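Long-range contact in probable translation initiation factor eIF-2B subunit gamma (Schizosaccharomyces pombe, PDB 5B04), which serves as a component of the eIF2B complex, which catalyses the exchange of GDP for GTP on the gamma subunit of initiation factor eIF2: residues Ile91-Glu97 against Ala118-Asp124. The protein carries 3 engineered substitutions. Numbering follows the deposited sequence.
Sequences ICMEEAE and APTILDD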
loop_
_atom_site.group_PDB
_atom_site.type_symbol
_atom_site.label_atom_id
_atom_site.label_comp_id
_atom_site.label_asym_id
_atom_site.label_seq_id
_atom_site.Cartn_x
_atom_site.Cartn_y
_atom_site.Cartn_z
ATOM N N ILE E 91 -40.254 -3.340 -59.396
ATOM C CA ILE E 91 -41.626 -3.564 -59.827
ATOM C C ILE E 91 -42.168 -2.310 -60.505
ATOM O O ILE E 91 -41.949 -1.197 -60.026
ATOM C CB ILE E 91 -42.540 -3.943 -58.649
ATOM C CG1 ILE E 91 -42.146 -5.300 -58.070
ATOM C CG2 ILE E 91 -43.986 -3.960 -59.093
ATOM C CD1 ILE E 91 -42.823 -5.616 -56.754
ATOM N N CYS E 92 -42.870 -2.490 -61.619
ATOM C CA CYS E 92 -43.468 -1.365 -62.326
ATOM C C CYS E 92 -44.641 -1.814 -63.189
ATOM O O CYS E 92 -45.087 -2.957 -63.105
ATOM C CB CYS E 92 -42.421 -0.665 -63.197
ATOM S SG CYS E 92 -41.855 -1.633 -64.616
ATOM N N MET E 93 -45.137 -0.898 -64.014
ATOM C CA MET E 93 -46.225 -1.201 -64.934
ATOM C C MET E 93 -45.659 -1.504 -66.315
ATOM O O MET E 93 -44.607 -0.980 -66.684
ATOM C CB MET E 93 -47.213 -0.035 -64.998
ATOM C CG MET E 93 -47.673 0.447 -63.633
ATOM S SD MET E 93 -48.424 -0.871 -62.662
ATOM C CE MET E 93 -48.572 -0.083 -61.060
ATOM N N GLU E 94 -46.350 -2.353 -67.072
ATOM C CA GLU E 94 -45.886 -2.734 -68.404
ATOM C C GLU E 94 -45.774 -1.512 -69.301
ATOM O O GLU E 94 -44.876 -1.420 -70.138
ATOM C CB GLU E 94 -46.828 -3.744 -69.048
ATOM C CG GLU E 94 -47.717 -4.495 -68.092
ATOM C CD GLU E 94 -48.201 -5.789 -68.696
ATOM O OE1 GLU E 94 -47.530 -6.304 -69.616
ATOM O OE2 GLU E 94 -49.285 -6.259 -68.300
ATOM N N GLU E 95 -46.713 -0.587 -69.133
ATOM C CA GLU E 95 -46.641 0.699 -69.803
ATOM C C GLU E 95 -45.357 1.387 -69.368
ATOM O O GLU E 95 -45.147 1.623 -68.177
ATOM C CB GLU E 95 -47.865 1.561 -69.477
ATOM C CG GLU E 95 -49.205 0.938 -69.867
ATOM C CD GLU E 95 -49.682 -0.125 -68.890
ATOM O OE1 GLU E 95 -50.813 -0.627 -69.064
ATOM O OE2 GLU E 95 -48.931 -0.460 -67.949
ATOM N N ALA E 96 -44.496 1.674 -70.341
ATOM C CA ALA E 96 -43.172 2.238 -70.092
ATOM C C ALA E 96 -42.316 1.324 -69.213
ATOM O O ALA E 96 -41.520 1.798 -68.402
ATOM C CB ALA E 96 -43.287 3.626 -69.467
ATOM N N GLU E 97 -42.488 0.015 -69.373
ATOM C CA GLU E 97 -41.580 -0.947 -68.759
ATOM C C GLU E 97 -40.257 -0.912 -69.507
ATOM O O GLU E 97 -39.184 -0.972 -68.908
ATOM C CB GLU E 97 -42.163 -2.363 -68.781
ATOM C CG GLU E 97 -41.163 -3.444 -68.389
ATOM C CD GLU E 97 -41.673 -4.848 -68.657
ATOM O OE1 GLU E 97 -42.779 -4.985 -69.219
ATOM O OE2 GLU E 97 -40.962 -5.815 -68.310
ATOM N N ALA E 118 -42.245 -6.364 -64.369
ATOM C CA ALA E 118 -43.539 -5.718 -64.550
ATOM C C ALA E 118 -44.624 -6.761 -64.779
ATOM O O ALA E 118 -45.014 -7.013 -65.919
ATOM C CB ALA E 118 -43.489 -4.737 -65.710
ATOM N N PRO E 119 -45.115 -7.371 -63.688
ATOM C CA PRO E 119 -46.116 -8.439 -63.765
ATOM C C PRO E 119 -47.393 -7.967 -64.451
ATOM O O PRO E 119 -47.864 -6.862 -64.177
ATOM C CB PRO E 119 -46.373 -8.793 -62.297
ATOM C CG PRO E 119 -45.944 -7.592 -61.530
ATOM C CD PRO E 119 -44.797 -7.017 -62.294
ATOM N N THR E 120 -47.938 -8.799 -65.333
ATOM C CA THR E 120 -49.094 -8.417 -66.138
ATOM C C THR E 120 -50.328 -8.159 -65.282
ATOM O O THR E 120 -51.274 -7.503 -65.718
ATOM C CB THR E 120 -49.430 -9.490 -67.189
ATOM O OG1 THR E 120 -50.634 -9.125 -67.877
ATOM C CG2 THR E 120 -49.620 -10.847 -66.529
ATOM N N ILE E 121 -50.300 -8.668 -64.057
ATOM C CA ILE E 121 -51.388 -8.492 -63.109
ATOM C C ILE E 121 -51.564 -7.015 -62.728
ATOM O O ILE E 121 -52.628 -6.608 -62.262
ATOM C CB ILE E 121 -51.147 -9.342 -61.836
ATOM C CG1 ILE E 121 -50.730 -10.766 -62.214
ATOM C CG2 ILE E 121 -52.387 -9.378 -60.955
ATOM C CD1 ILE E 121 -49.238 -11.030 -62.117
ATOM N N LEU E 122 -50.529 -6.210 -62.955
ATOM C CA LEU E 122 -50.541 -4.810 -62.533
ATOM C C LEU E 122 -51.175 -3.860 -63.554
ATOM O O LEU E 122 -50.646 -3.659 -64.648
ATOM C CB LEU E 122 -49.124 -4.360 -62.175
ATOM C CG LEU E 122 -48.485 -5.081 -60.986
ATOM C CD1 LEU E 122 -47.287 -4.303 -60.473
ATOM C CD2 LEU E 122 -49.496 -5.316 -59.871
ATOM N N ASP E 123 -52.299 -3.266 -63.158
ATOM C CA ASP E 123 -53.102 -2.364 -63.980
ATOM C C ASP E 123 -53.548 -1.075 -63.267
ATOM O O ASP E 123 -54.588 -0.509 -63.602
ATOM C CB ASP E 123 -54.339 -3.106 -64.496
ATOM C CG ASP E 123 -54.009 -4.147 -65.544
ATOM O OD1 ASP E 123 -52.886 -4.121 -66.088
ATOM O OD2 ASP E 123 -54.879 -4.995 -65.827
ATOM N N ASP E 124 -52.774 -0.651 -62.268
ATOM C CA ASP E 124 -52.966 0.634 -61.575
ATOM C C ASP E 124 -54.207 0.681 -60.676
ATOM O O ASP E 124 -54.398 1.654 -59.947
ATOM C CB ASP E 124 -53.038 1.805 -62.560
ATOM C CG ASP E 124 -51.770 1.965 -63.363
ATOM O OD1 ASP E 124 -50.716 1.476 -62.907
ATOM O OD2 ASP E 124 -51.824 2.585 -64.446
#
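Two neighbouring parallel strands of the Rossmann-like sheet in the nucleotidyltransferase-type domain, 87-92 and 113-117, run out into loops at the C-terminal end of the parallel strands, and these loops pack on each other here. The backbone of Cys92 is hydrogen-bonded to Glu117, and Ala118, the next residue, has its CA 4.9 Å from Cys92 CA. Ala118 loses more surface than any other residue of the contact. Ala118 CB lies 3.7 Å from Cys92 SG and 3.5 Å from Glu97 CD, so the methyl group sits in the hollow of the 91-97 loop, which folds back through a type II turn from Glu94 to Glu97, and Ala118 CA approaches Cys92 O at 3.5 Å in a CA-H...O contact. Beyond it, a type I turn from Pro119 to Leu122 brings the Leu122 side chain back towards Ile91 and Met93. Leu122 CB meets Met93 SD at 3.6 Å and Leu122 CD1 meets Ile91 CG2 at 3.6 Å, making an apolar layer continued by Ala131 of helix 128-134 and by Phe44 of strand 39-45. The bent side chain of Met93 (chi1 and chi2 both m) carries Met93 CE to 3.2 Å from Asp124 OD1. At the more exposed margin, Thr120 OG1 donates a weak hydrogen bond of 3.2 Å to Glu94 OE2.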